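Local coordinates for protein KLLA0E08119p (Kluyveromyces lactis, PDB 3VA7) that probably carboxylates urea to urea-1-carboxylate with biotin, ATP and hydrogencarbonate, as the urea carboxylase part of a longer enzyme for urea breakdown, at residues S360-I364 / I417-R423; K265-T270 / Q323-T329; A982-L987 / C998-L1002; N977-S981 / F1078-T1082. All blocks are in the same frame, centred on the assembly; numbering follows the deposited sequence.

Contact 1. Residues S360-I364 / I417-R423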
loop_
_atom_site.group_PDB
_atom_site.type_symbol
_atom_site.label_atom_id
_atom_site.label_comp_id
_atom_site.label_asym_id
_atom_site.label_seq_id
_atom_site.Cartn_x
_atom_site.Cartn_y
_atom_site.Cartn_z
ATOM N N SER A 360 -8.817 -30.729 -31.471
ATOM C CA SER A 360 -10.054 -30.923 -30.767
ATOM C C SER A 360 -10.442 -29.585 -30.196
ATOM O O SER A 360 -9.824 -29.084 -29.259
ATOM C CB SER A 360 -9.788 -31.934 -29.673
ATOM O OG SER A 360 -10.981 -32.379 -29.098
ATOM N N GLY A 361 -11.456 -28.987 -30.812
ATOM C CA GLY A 361 -11.954 -27.668 -30.431
ATOM C C GLY A 361 -11.118 -26.527 -30.950
ATOM O O GLY A 361 -10.420 -26.663 -31.953
ATOM N N ALA A 362 -11.196 -25.385 -30.265
ATOM C CA ALA A 362 -10.419 -24.209 -30.640
ATOM C C ALA A 362 -9.914 -23.548 -29.372
ATOM O O ALA A 362 -10.525 -23.697 -28.313
ATOM C CB ALA A 362 -11.243 -23.215 -31.475
ATOM N N SER A 363 -8.803 -22.822 -29.479
ATOM C CA SER A 363 -8.168 -22.321 -28.294
ATOM C C SER A 363 -7.527 -21.007 -28.581
ATOM O O SER A 363 -7.019 -20.798 -29.673
ATOM C CB SER A 363 -7.150 -23.322 -27.739
ATOM O OG SER A 363 -6.348 -22.744 -26.746
ATOM N N ILE A 364 -7.614 -20.102 -27.602
ATOM C CA ILE A 364 -7.060 -18.770 -27.747
ATOM C C ILE A 364 -6.340 -18.232 -26.503
ATOM O O ILE A 364 -6.629 -18.622 -25.368
ATOM C CB ILE A 364 -8.030 -17.735 -28.446
ATOM C CG1 ILE A 364 -7.883 -16.394 -27.787
ATOM C CG2 ILE A 364 -9.567 -18.198 -28.699
ATOM C CD1 ILE A 364 -7.101 -15.479 -28.656
ATOM N N ILE A 417 -5.138 -18.520 -21.246
ATOM C CA ILE A 417 -5.475 -19.496 -22.278
ATOM C C ILE A 417 -6.803 -20.298 -22.047
ATOM O O ILE A 417 -7.009 -21.011 -21.031
ATOM C CB ILE A 417 -4.310 -20.460 -22.467
ATOM C CG1 ILE A 417 -3.029 -19.633 -22.624
ATOM C CG2 ILE A 417 -4.531 -21.423 -23.635
ATOM C CD1 ILE A 417 -1.882 -20.207 -21.790
ATOM N N VAL A 418 -7.636 -20.229 -23.070
ATOM C CA VAL A 418 -8.990 -20.721 -23.034
ATOM C C VAL A 418 -9.212 -21.798 -24.151
ATOM O O VAL A 418 -8.599 -21.714 -25.224
ATOM C CB VAL A 418 -9.854 -19.465 -23.190
ATOM C CG1 VAL A 418 -10.750 -19.505 -24.381
ATOM C CG2 VAL A 418 -10.522 -19.145 -21.897
ATOM N N HIS A 419 -10.029 -22.814 -23.879
ATOM C CA HIS A 419 -10.223 -23.981 -24.788
ATOM C C HIS A 419 -11.704 -24.142 -24.943
ATOM O O HIS A 419 -12.403 -24.480 -23.963
ATOM C CB HIS A 419 -9.712 -25.297 -24.184
ATOM C CG HIS A 419 -9.682 -26.436 -25.164
ATOM N ND1 HIS A 419 -9.592 -27.770 -24.778
ATOM C CD2 HIS A 419 -9.727 -26.437 -26.525
ATOM C CE1 HIS A 419 -9.571 -28.531 -25.862
ATOM N NE2 HIS A 419 -9.661 -27.746 -26.931
ATOM N N GLY A 420 -12.196 -23.878 -26.145
ATOM C CA GLY A 420 -13.618 -24.021 -26.424
ATOM C C GLY A 420 -13.909 -25.047 -27.505
ATOM O O GLY A 420 -12.988 -25.513 -28.211
ATOM N N LYS A 421 -15.197 -25.366 -27.638
ATOM C CA LYS A 421 -15.697 -26.322 -28.610
ATOM C C LYS A 421 -15.420 -25.896 -30.027
ATOM O O LYS A 421 -15.259 -26.755 -30.887
ATOM C CB LYS A 421 -17.210 -26.511 -28.430
ATOM C CG LYS A 421 -17.650 -27.621 -27.492
ATOM C CD LYS A 421 -19.058 -27.245 -27.010
ATOM C CE LYS A 421 -19.889 -28.421 -26.495
ATOM N NZ LYS A 421 -19.048 -29.386 -25.717
ATOM N N ASP A 422 -15.356 -24.582 -30.254
ATOM C CA ASP A 422 -15.096 -24.001 -31.578
ATOM C C ASP A 422 -14.787 -22.500 -31.452
ATOM O O ASP A 422 -14.919 -21.937 -30.368
ATOM C CB ASP A 422 -16.274 -24.248 -32.530
ATOM C CG ASP A 422 -17.404 -23.236 -32.358
ATOM O OD1 ASP A 422 -17.446 -22.252 -33.174
ATOM O OD2 ASP A 422 -18.237 -23.421 -31.419
ATOM N N ARG A 423 -14.393 -21.843 -32.538
ATOM C CA ARG A 423 -13.999 -20.439 -32.439
ATOM C C ARG A 423 -14.941 -19.560 -31.564
ATOM O O ARG A 423 -14.475 -18.824 -30.692
ATOM C CB ARG A 423 -13.763 -19.794 -33.824
ATOM C CG ARG A 423 -12.614 -18.859 -33.788
ATOM C CD ARG A 423 -12.412 -18.117 -35.061
ATOM N NE ARG A 423 -12.797 -16.740 -34.881
ATOM C CZ ARG A 423 -11.983 -15.694 -34.945
ATOM N NH1 ARG A 423 -10.698 -15.804 -35.248
ATOM N NH2 ARG A 423 -12.490 -14.501 -34.743
#

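Contact 2. Residues K265-T270 / Q323-T329. With GOL (glycerol), chain E.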
loop_
_atom_site.group_PDB
_atom_site.type_symbol
_atom_site.label_atom_id
_atom_site.label_comp_id
_atom_site.label_asym_id
_atom_site.label_seq_id
_atom_site.Cartn_x
_atom_site.Cartn_y
_atom_site.Cartn_z
ATOM N N LYS A 265 3.183 -9.492 -30.780
ATOM C CA LYS A 265 1.956 -10.279 -30.718
ATOM C C LYS A 265 1.209 -10.019 -29.410
ATOM O O LYS A 265 1.869 -9.776 -28.394
ATOM C CB LYS A 265 2.276 -11.744 -30.942
ATOM C CG LYS A 265 3.091 -11.924 -32.215
ATOM C CD LYS A 265 3.085 -13.369 -32.701
ATOM C CE LYS A 265 4.300 -14.088 -32.235
ATOM N NZ LYS A 265 4.744 -15.092 -33.238
ATOM N N VAL A 266 -0.137 -9.975 -29.454
ATOM C CA VAL A 266 -0.935 -9.788 -28.224
ATOM C C VAL A 266 -2.003 -10.847 -28.067
ATOM O O VAL A 266 -2.242 -11.298 -26.942
ATOM C CB VAL A 266 -1.549 -8.342 -27.980
ATOM C CG1 VAL A 266 -0.835 -7.261 -28.756
ATOM C CG2 VAL A 266 -2.981 -8.285 -28.320
ATOM N N ILE A 267 -2.628 -11.255 -29.180
ATOM C CA ILE A 267 -3.563 -12.381 -29.155
ATOM C C ILE A 267 -3.295 -13.393 -30.262
ATOM O O ILE A 267 -3.105 -13.030 -31.437
ATOM C CB ILE A 267 -5.068 -11.924 -29.203
ATOM C CG1 ILE A 267 -5.535 -11.473 -27.827
ATOM C CG2 ILE A 267 -6.030 -13.016 -29.698
ATOM C CD1 ILE A 267 -5.813 -10.007 -27.771
ATOM N N GLU A 268 -3.319 -14.676 -29.883
ATOM C CA GLU A 268 -3.151 -15.756 -30.849
ATOM C C GLU A 268 -4.260 -16.776 -30.720
ATOM O O GLU A 268 -4.885 -16.883 -29.675
ATOM C CB GLU A 268 -1.778 -16.413 -30.696
ATOM C CG GLU A 268 -0.628 -15.432 -30.445
ATOM C CD GLU A 268 -0.322 -15.191 -28.947
ATOM O OE1 GLU A 268 -0.986 -15.762 -28.048
ATOM O OE2 GLU A 268 0.616 -14.423 -28.657
ATOM N N GLU A 269 -4.487 -17.524 -31.791
ATOM C CA GLU A 269 -5.548 -18.534 -31.850
ATOM C C GLU A 269 -5.242 -19.751 -32.775
ATOM O O GLU A 269 -4.424 -19.688 -33.699
ATOM C CB GLU A 269 -6.863 -17.887 -32.314
ATOM C CG GLU A 269 -6.903 -17.526 -33.807
ATOM C CD GLU A 269 -8.278 -16.971 -34.207
ATOM O OE1 GLU A 269 -8.357 -15.811 -34.776
ATOM O OE2 GLU A 269 -9.264 -17.717 -33.929
ATOM N N THR A 270 -5.965 -20.830 -32.521
ATOM C CA THR A 270 -5.863 -22.053 -33.262
ATOM C C THR A 270 -7.239 -22.727 -33.192
ATOM O O THR A 270 -7.947 -22.617 -32.168
ATOM C CB THR A 270 -4.696 -22.964 -32.712
ATOM O OG1 THR A 270 -4.279 -23.886 -33.719
ATOM C CG2 THR A 270 -5.089 -23.765 -31.483
ATOM N N GLN A 323 7.939 -21.421 -28.840
ATOM C CA GLN A 323 7.393 -20.056 -28.896
ATOM C C GLN A 323 6.413 -19.732 -27.763
ATOM O O GLN A 323 5.724 -20.660 -27.242
ATOM C CB GLN A 323 6.665 -19.840 -30.218
ATOM C CG GLN A 323 7.533 -19.533 -31.421
ATOM C CD GLN A 323 6.664 -19.378 -32.635
ATOM O OE1 GLN A 323 5.965 -20.304 -32.990
ATOM N NE2 GLN A 323 6.646 -18.215 -33.233
ATOM N N VAL A 324 6.346 -18.437 -27.396
ATOM C CA VAL A 324 5.428 -17.953 -26.373
ATOM C C VAL A 324 3.990 -18.520 -26.531
ATOM O O VAL A 324 3.457 -19.095 -25.595
ATOM C CB VAL A 324 5.415 -16.395 -26.228
ATOM C CG1 VAL A 324 4.430 -15.959 -25.079
ATOM C CG2 VAL A 324 6.865 -15.783 -25.988
ATOM N N GLU A 325 3.419 -18.470 -27.733
ATOM C CA GLU A 325 2.038 -18.955 -27.967
ATOM C C GLU A 325 1.810 -20.449 -27.982
ATOM O O GLU A 325 0.674 -20.875 -28.292
ATOM C CB GLU A 325 1.416 -18.378 -29.262
ATOM C CG GLU A 325 2.217 -18.615 -30.505
ATOM C CD GLU A 325 3.265 -17.525 -30.793
ATOM O OE1 GLU A 325 3.829 -16.940 -29.847
ATOM O OE2 GLU A 325 3.515 -17.236 -31.990
ATOM N N HIS A 326 2.843 -21.241 -27.702
ATOM C CA HIS A 326 2.740 -22.710 -27.808
ATOM C C HIS A 326 1.578 -23.322 -27.014
ATOM O O HIS A 326 1.084 -24.405 -27.379
ATOM C CB HIS A 326 4.063 -23.419 -27.404
ATOM C CG HIS A 326 4.263 -23.517 -25.918
ATOM N ND1 HIS A 326 4.733 -22.463 -25.161
ATOM C CD2 HIS A 326 4.031 -24.531 -25.047
ATOM C CE1 HIS A 326 4.776 -22.821 -23.885
ATOM N NE2 HIS A 326 4.354 -24.069 -23.787
ATOM N N PRO A 327 1.150 -22.684 -25.917
ATOM C CA PRO A 327 0.045 -23.352 -25.186
ATOM C C PRO A 327 -1.269 -23.518 -25.925
ATOM O O PRO A 327 -1.994 -24.447 -25.612
ATOM C CB PRO A 327 -0.177 -22.463 -23.968
ATOM C CG PRO A 327 1.174 -21.706 -23.748
ATOM C CD PRO A 327 1.690 -21.523 -25.173
ATOM N N ILE A 328 -1.588 -22.712 -26.928
ATOM C CA ILE A 328 -2.892 -22.956 -27.578
ATOM C C ILE A 328 -2.912 -24.294 -28.332
ATOM O O ILE A 328 -3.910 -25.071 -28.286
ATOM C CB ILE A 328 -3.392 -21.788 -28.438
ATOM C CG1 ILE A 328 -2.428 -21.459 -29.568
ATOM C CG2 ILE A 328 -3.620 -20.561 -27.571
ATOM C CD1 ILE A 328 -2.984 -20.477 -30.525
ATOM N N THR A 329 -1.777 -24.576 -28.987
ATOM C CA THR A 329 -1.512 -25.862 -29.624
ATOM C C THR A 329 -1.687 -27.016 -28.621
ATOM O O THR A 329 -2.314 -28.070 -28.933
ATOM C CB THR A 329 -0.079 -25.844 -30.259
ATOM O OG1 THR A 329 -0.007 -24.789 -31.234
ATOM C CG2 THR A 329 0.243 -27.129 -30.938
HETATM C C1 GOL E . 7.861 -14.252 -31.623
HETATM O O1 GOL E . 7.658 -14.299 -33.029
HETATM C C2 GOL E . 7.430 -15.526 -30.848
HETATM O O2 GOL E . 6.068 -15.546 -30.484
HETATM C C3 GOL E . 8.170 -15.597 -29.510
HETATM O O3 GOL E . 8.064 -16.902 -28.992
HETATM O O HOH W 1 -1.667 -25.707 -33.057
#

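Contact 3. Residues A982-L987 / C998-L1002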
loop_
_atom_site.group_PDB
_atom_site.type_symbol
_atom_site.label_atom_id
_atom_site.label_comp_id
_atom_site.label_asym_id
_atom_site.label_seq_id
_atom_site.Cartn_x
_atom_site.Cartn_y
_atom_site.Cartn_z
ATOM N N ALA A 982 14.534 -8.806 27.798
ATOM C CA ALA A 982 13.202 -8.556 28.314
ATOM C C ALA A 982 12.174 -9.416 27.545
ATOM O O ALA A 982 12.429 -9.880 26.427
ATOM C CB ALA A 982 12.861 -7.061 28.236
ATOM N N LYS A 983 11.063 -9.704 28.212
ATOM C CA LYS A 983 9.957 -10.394 27.574
ATOM C C LYS A 983 8.807 -9.392 27.545
ATOM O O LYS A 983 8.244 -9.019 28.598
ATOM C CB LYS A 983 9.640 -11.651 28.324
ATOM C CG LYS A 983 10.370 -12.882 27.840
ATOM C CD LYS A 983 10.076 -13.990 28.828
ATOM C CE LYS A 983 11.088 -15.103 28.781
ATOM N NZ LYS A 983 10.942 -15.865 30.052
ATOM N N PHE A 984 8.563 -8.860 26.342
ATOM C CA PHE A 984 7.622 -7.778 26.166
ATOM C C PHE A 984 6.237 -8.341 25.864
ATOM O O PHE A 984 6.031 -8.952 24.805
ATOM C CB PHE A 984 8.064 -6.930 25.003
ATOM C CG PHE A 984 9.315 -6.171 25.239
ATOM C CD1 PHE A 984 10.479 -6.542 24.622
ATOM C CD2 PHE A 984 9.325 -5.055 26.078
ATOM C CE1 PHE A 984 11.659 -5.802 24.825
ATOM C CE2 PHE A 984 10.487 -4.310 26.289
ATOM C CZ PHE A 984 11.662 -4.703 25.657
ATOM N N MET A 985 5.308 -8.182 26.818
ATOM C CA MET A 985 3.922 -8.564 26.603
ATOM C C MET A 985 3.133 -7.433 25.908
ATOM O O MET A 985 3.022 -6.304 26.459
ATOM C CB MET A 985 3.239 -8.934 27.913
ATOM C CG MET A 985 1.757 -9.325 27.666
ATOM S SD MET A 985 0.985 -10.270 28.982
ATOM C CE MET A 985 1.539 -11.924 28.605
ATOM N N VAL A 986 2.607 -7.728 24.709
ATOM C CA VAL A 986 1.721 -6.782 24.024
ATOM C C VAL A 986 0.463 -6.506 24.862
ATOM O O VAL A 986 -0.267 -7.442 25.243
ATOM C CB VAL A 986 1.294 -7.344 22.691
ATOM C CG1 VAL A 986 0.519 -6.335 21.928
ATOM C CG2 VAL A 986 2.502 -7.806 21.969
ATOM N N LEU A 987 0.209 -5.244 25.184
ATOM C CA LEU A 987 -0.991 -4.918 25.946
ATOM C C LEU A 987 -2.166 -4.399 25.098
ATOM O O LEU A 987 -3.323 -4.509 25.526
ATOM C CB LEU A 987 -0.666 -3.921 27.042
ATOM C CG LEU A 987 0.396 -4.385 28.042
ATOM C CD1 LEU A 987 0.742 -3.282 29.059
ATOM C CD2 LEU A 987 -0.013 -5.709 28.716
ATOM N N CYS A 998 1.833 -1.801 21.936
ATOM C CA CYS A 998 2.313 -1.248 23.188
ATOM C C CYS A 998 2.553 -2.399 24.185
ATOM O O CYS A 998 1.636 -3.089 24.616
ATOM C CB CYS A 998 1.334 -0.227 23.722
ATOM S SG CYS A 998 1.774 0.526 25.324
ATOM N N ALA A 999 3.803 -2.625 24.542
ATOM C CA ALA A 999 4.189 -3.813 25.252
ATOM C C ALA A 999 4.880 -3.351 26.500
ATOM O O ALA A 999 5.239 -2.173 26.580
ATOM C CB ALA A 999 5.132 -4.645 24.386
ATOM N N VAL A 1000 5.051 -4.259 27.468
ATOM C CA VAL A 1000 5.629 -3.946 28.775
ATOM C C VAL A 1000 6.488 -5.103 29.251
ATOM O O VAL A 1000 6.116 -6.265 29.081
ATOM C CB VAL A 1000 4.553 -3.687 29.826
ATOM C CG1 VAL A 1000 3.738 -4.937 30.116
ATOM C CG2 VAL A 1000 5.173 -3.121 31.088
ATOM N N PRO A 1001 7.674 -4.807 29.792
ATOM C CA PRO A 1001 8.461 -5.983 30.108
ATOM C C PRO A 1001 7.765 -6.802 31.205
ATOM O O PRO A 1001 7.108 -6.233 32.087
ATOM C CB PRO A 1001 9.790 -5.382 30.586
ATOM C CG PRO A 1001 9.829 -4.056 30.005
ATOM C CD PRO A 1001 8.429 -3.560 30.003
ATOM N N LEU A 1002 7.862 -8.124 31.115
ATOM C CA LEU A 1002 7.226 -9.032 32.076
ATOM C C LEU A 1002 8.032 -9.038 33.357
ATOM O O LEU A 1002 7.488 -9.266 34.434
ATOM C CB LEU A 1002 7.067 -10.445 31.493
ATOM C CG LEU A 1002 5.872 -10.537 30.508
ATOM C CD1 LEU A 1002 5.897 -11.790 29.658
ATOM C CD2 LEU A 1002 4.532 -10.420 31.259
#

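Contact 4. Residues N977-S981 / F1078-T1082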
loop_
_atom_site.group_PDB
_atom_site.type_symbol
_atom_site.label_atom_id
_atom_site.label_comp_id
_atom_site.label_asym_id
_atom_site.label_seq_id
_atom_site.Cartn_x
_atom_site.Cartn_y
_atom_site.Cartn_z
ATOM N N ASN A 977 21.233 -4.221 26.920
ATOM C CA ASN A 977 21.064 -5.551 27.461
ATOM C C ASN A 977 19.631 -5.868 27.770
ATOM O O ASN A 977 19.213 -7.022 27.557
ATOM C CB ASN A 977 21.860 -5.771 28.752
ATOM C CG ASN A 977 23.365 -5.849 28.531
ATOM O OD1 ASN A 977 23.857 -6.196 27.424
ATOM N ND2 ASN A 977 24.122 -5.534 29.613
ATOM N N MET A 978 18.868 -4.895 28.292
ATOM C CA MET A 978 17.506 -5.231 28.613
ATOM C C MET A 978 16.696 -5.418 27.361
ATOM O O MET A 978 15.917 -6.372 27.291
ATOM C CB MET A 978 16.845 -4.337 29.639
ATOM C CG MET A 978 16.189 -3.188 29.114
ATOM S SD MET A 978 14.538 -3.440 28.429
ATOM C CE MET A 978 14.148 -1.703 28.297
ATOM N N LEU A 979 16.936 -4.609 26.337
ATOM C CA LEU A 979 16.237 -4.838 25.097
ATOM C C LEU A 979 16.410 -6.250 24.552
ATOM O O LEU A 979 15.505 -6.798 23.877
ATOM C CB LEU A 979 16.658 -3.825 24.069
ATOM C CG LEU A 979 16.221 -2.420 24.467
ATOM C CD1 LEU A 979 17.117 -1.458 23.788
ATOM C CD2 LEU A 979 14.761 -2.244 24.030
ATOM N N TYR A 980 17.543 -6.872 24.863
ATOM C CA TYR A 980 17.798 -8.225 24.356
ATOM C C TYR A 980 17.555 -9.302 25.417
ATOM O O TYR A 980 17.864 -10.463 25.196
ATOM C CB TYR A 980 19.238 -8.344 23.821
ATOM C CG TYR A 980 19.521 -7.531 22.589
ATOM C CD1 TYR A 980 18.805 -7.756 21.427
ATOM C CD2 TYR A 980 20.507 -6.552 22.581
ATOM C CE1 TYR A 980 19.069 -7.063 20.289
ATOM C CE2 TYR A 980 20.779 -5.848 21.430
ATOM C CZ TYR A 980 20.056 -6.106 20.261
ATOM O OH TYR A 980 20.267 -5.410 19.048
ATOM N N SER A 981 17.047 -8.935 26.583
ATOM C CA SER A 981 16.648 -10.011 27.520
ATOM C C SER A 981 15.200 -9.920 28.057
ATOM O O SER A 981 14.723 -10.828 28.687
ATOM C CB SER A 981 17.677 -10.174 28.666
ATOM O OG SER A 981 17.906 -8.949 29.280
ATOM N N PHE A 1078 13.504 -9.618 21.711
ATOM C CA PHE A 1078 14.483 -9.197 20.704
ATOM C C PHE A 1078 15.803 -10.014 20.693
ATOM O O PHE A 1078 16.290 -10.440 21.756
ATOM C CB PHE A 1078 14.775 -7.727 20.875
ATOM C CG PHE A 1078 13.640 -6.841 20.484
ATOM C CD1 PHE A 1078 13.178 -5.874 21.370
ATOM C CD2 PHE A 1078 13.059 -6.959 19.219
ATOM C CE1 PHE A 1078 12.111 -5.052 21.018
ATOM C CE2 PHE A 1078 12.035 -6.149 18.840
ATOM C CZ PHE A 1078 11.526 -5.171 19.730
ATOM N N TYR A 1079 16.350 -10.254 19.498
ATOM C CA TYR A 1079 17.709 -10.796 19.373
ATOM C C TYR A 1079 18.592 -9.897 18.501
ATOM O O TYR A 1079 18.116 -9.281 17.522
ATOM C CB TYR A 1079 17.725 -12.282 18.917
ATOM C CG TYR A 1079 17.278 -12.557 17.484
ATOM C CD1 TYR A 1079 18.188 -12.477 16.420
ATOM C CD2 TYR A 1079 15.931 -12.887 17.202
ATOM C CE1 TYR A 1079 17.784 -12.693 15.140
ATOM C CE2 TYR A 1079 15.502 -13.127 15.908
ATOM C CZ TYR A 1079 16.426 -13.037 14.884
ATOM O OH TYR A 1079 16.008 -13.272 13.608
ATOM N N PRO A 1080 19.877 -9.786 18.857
ATOM C CA PRO A 1080 20.861 -8.863 18.172
ATOM C C PRO A 1080 21.227 -9.249 16.743
ATOM O O PRO A 1080 21.583 -10.388 16.515
ATOM C CB PRO A 1080 22.113 -9.019 19.018
ATOM C CG PRO A 1080 21.936 -10.461 19.623
ATOM C CD PRO A 1080 20.492 -10.486 20.004
ATOM N N VAL A 1081 21.034 -8.326 15.804
ATOM C CA VAL A 1081 21.648 -8.345 14.489
ATOM C C VAL A 1081 22.280 -6.985 14.175
ATOM O O VAL A 1081 21.945 -5.915 14.770
ATOM C CB VAL A 1081 20.687 -8.632 13.298
ATOM C CG1 VAL A 1081 20.213 -10.034 13.318
ATOM C CG2 VAL A 1081 19.527 -7.581 13.177
ATOM N N THR A 1082 23.190 -7.058 13.216
ATOM C CA THR A 1082 23.893 -5.919 12.669
ATOM C C THR A 1082 22.945 -5.116 11.785
ATOM O O THR A 1082 22.011 -5.684 11.258
ATOM C CB THR A 1082 25.055 -6.518 11.850
ATOM O OG1 THR A 1082 26.202 -6.591 12.706
ATOM C CG2 THR A 1082 25.368 -5.746 10.578
HETATM O O HOH W 2 14.349 -9.511 24.302
#

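Contact 1. Residues S360-I364 / I417-R423
Val418 O is gripped by two donors from the 360-364 segment. Val418 O accepts from Ser363 OG at 2.9 Å and from Ile364 N at 3.0 Å. The two donors come from opposite faces of the Val418 carbonyl plane. The setting is an antiparallel strand pair, 362-372 with 412-420, in the biotin carboxylase part of the chain. The hydroxyl of Ser363 lies anti to its own backbone N (chi1 168°), which turns it across to the neighbouring strand. Backbone bonds then run the length of the pair. Val418 N binds Ile364 O at 3.0 Å. Ala362 and Gly420 form a hydrogen-bonded pair, with Ala362 N to Gly420 O at 2.7 Å. Ser363 and His419, whose side chains share one face, form the non-hydrogen-bonded pair between this and the hydrogen-bonded pair Ile364-Val418. Gly361 has a positive phi, which suits glycine, where segment 360-364 enters the strand. On the face of Ala362, Ile364 and Val418, the strands lie against helix 423-435: Ile364 meets Ala426 and Leu430, and Val418 meets Lys429 and Ala433. Asp422 is the N-cap residue of this helix, and its OD1 takes the N-H of Asn424. In the first turn, the Arg423 guanidinium forms a salt bridge with Glu269 and a cation-pi contact with Phe458. Ala362 CB touches the turn itself, 3.6 Å from Arg423 N. The His419 ring carries the link on to Ser360, beyond the last paired residue. His419 NE2 donates to Ser360 O at 2.7 Å, nearly straight (161°) and close to the ring plane.

Contact 2. Residues K265-T270 / Q323-T329
The QVEH segment of the ATP-grasp part, as in other biotin carboxylases, here meets strand 264-270. In relatives this segment helps form the bicarbonate site; in this crystal a glycerol lies beside it. Lys265 NZ forms a salt bridge with Glu325 OE2 at 2.8 Å, using the syn lone pair of that oxygen. The two side chains cross at about a right angle. The lysine chain is bent near its end (chi3 -97°), which brings NZ over to the carboxylate. Lys265 NZ also donates to glycerol O1 at 3.0 Å. Val324 N binds glycerol O3 at 2.8 Å, and Arg321 holds the glycerol too. Glu268 crosses Glu325, with Glu268 CD 3.6 Å from Glu325 CB. Their carboxylates are stacked, their planes 7° apart, and Arg367 forms salt bridges with both. With an alanine in place of Glu325, Lys265 and Arg367 would probably each lose a carboxylate partner, and the Glu268 carboxylate its stacking mate. Further along, Ile328 CD1 rests against the strand backbone at Glu269 and meets Thr270 CB at 3.7 Å. A water links Thr270 OG1 with Thr329 OG1; the first is also hydrogen-bonded to Glu254 O, the second to Arg255. The type I turn from Gln323 to His326 leads into helix 326-333. This helix lies over strands 264-270, 362-372 and 412-420, where Ile328 touches Ser363, Glu365 and Ile417.

Contact 3. Residues A982-L987 / C998-L1002
Leu1002 is the main bump of this hairpin. Leu1002 CG lies 3.4 Å from Lys983 O, and the two methyls part. CD1 goes toward Lys983 CB, and Leu1002 CD2 meets Met985 CB at 3.9 Å, so the branch fits the hollow between the two residues. The next bump is Leu987, with Leu987 CD1 meeting Val1000 CG1 at 3.6 Å. Cutting Leu987 back to an alanine would probably open a gap beside Val1000 CG1 and strip cover from Tyr1031 and Cys862. On the face of Phe984 and Val986, the small Ala999 CB fits beside Phe984 CB at 3.8 Å. Phe984 CG is anti to its own carbonyl carbon (chi1 -68°), which sets the ring beside Pro1001, with Phe984 CE2 3.8 Å from Pro1001 CG. Ala982 CB lies over one ring face. Backbone bonds tie the strands together, among them Leu987 N to Cys998 O at 2.6 Å and Leu1002 N to Lys983 O at 2.7 Å. The hairpin belongs to the carboxyltransferase domain, and the Cys998 side chain is about 7 Å from the bound urea. Strand 984-989 also pairs with 1075-1081, strand 997-1001 pairs with 1031-1034, and helix 859-875 packs on Met985 and Leu987.

Contact 4. Residues N977-S981 / F1078-T1082
Leu979, in the last turn of helix 972-979, meets Phe1078 through its backbone carbonyl. Leu979 O lies 3.2 Å from Phe1078 CB and sits at the edge of the phenyl ring, near its plane. A water joins the two backbones: it accepts from Phe1078 N at 2.7 Å and lies 3.0 Å from Leu979 O. The Leu979 side chain goes on to Phe934 and Ile1027. Tyr980 is the first residue to leave the helical backbone, and it has the largest share of buried surface of any residue here. With CG anti to the carbonyl carbon (chi1 -67°), the Tyr980 ring reaches Pro1080 and slants across the strand there. Pro1080 CB lies over one face of the Tyr980 ring, 4.0 Å from its centroid and 22° off the normal, a CH-pi contact. Pro1080 CD adds a touch to Tyr980 CD1 at 3.5 Å. Phe1078 O lies at the ring edge, and Phe1078 CB is 4.1 Å from Tyr980 CD1. The hydroxyl of Tyr980 is held further on by Met932 O, on strand 922-934. Ser981 follows, its OG bonded back to Asn977 O at the helix end. Helix 972-979 thus ends on strand 1075-1081 of the carboxyltransferase sheet, with a tyrosine-proline CH-pi contact at the join.

From the N terminus, contact 2 comes first: strand 264-270 leads through helix 277-293 and two strands before residues 323-329 close the loop. Contact 1 follows in series, closing a loop of strands between 360-364 and 417-423. The two touch, since strands 264-270 and 362-372 are neighbours in one sheet. Both lie in the biotin carboxylase part. Much later, contact 4 opens at 977-981 and closes at 1078-1082, with contact 3, a hairpin, nested inside its loop. These two also touch, Phe984 against Phe1078, in the carboxyltransferase part. At least about 40 Å separates the nearest atoms of the two pairs.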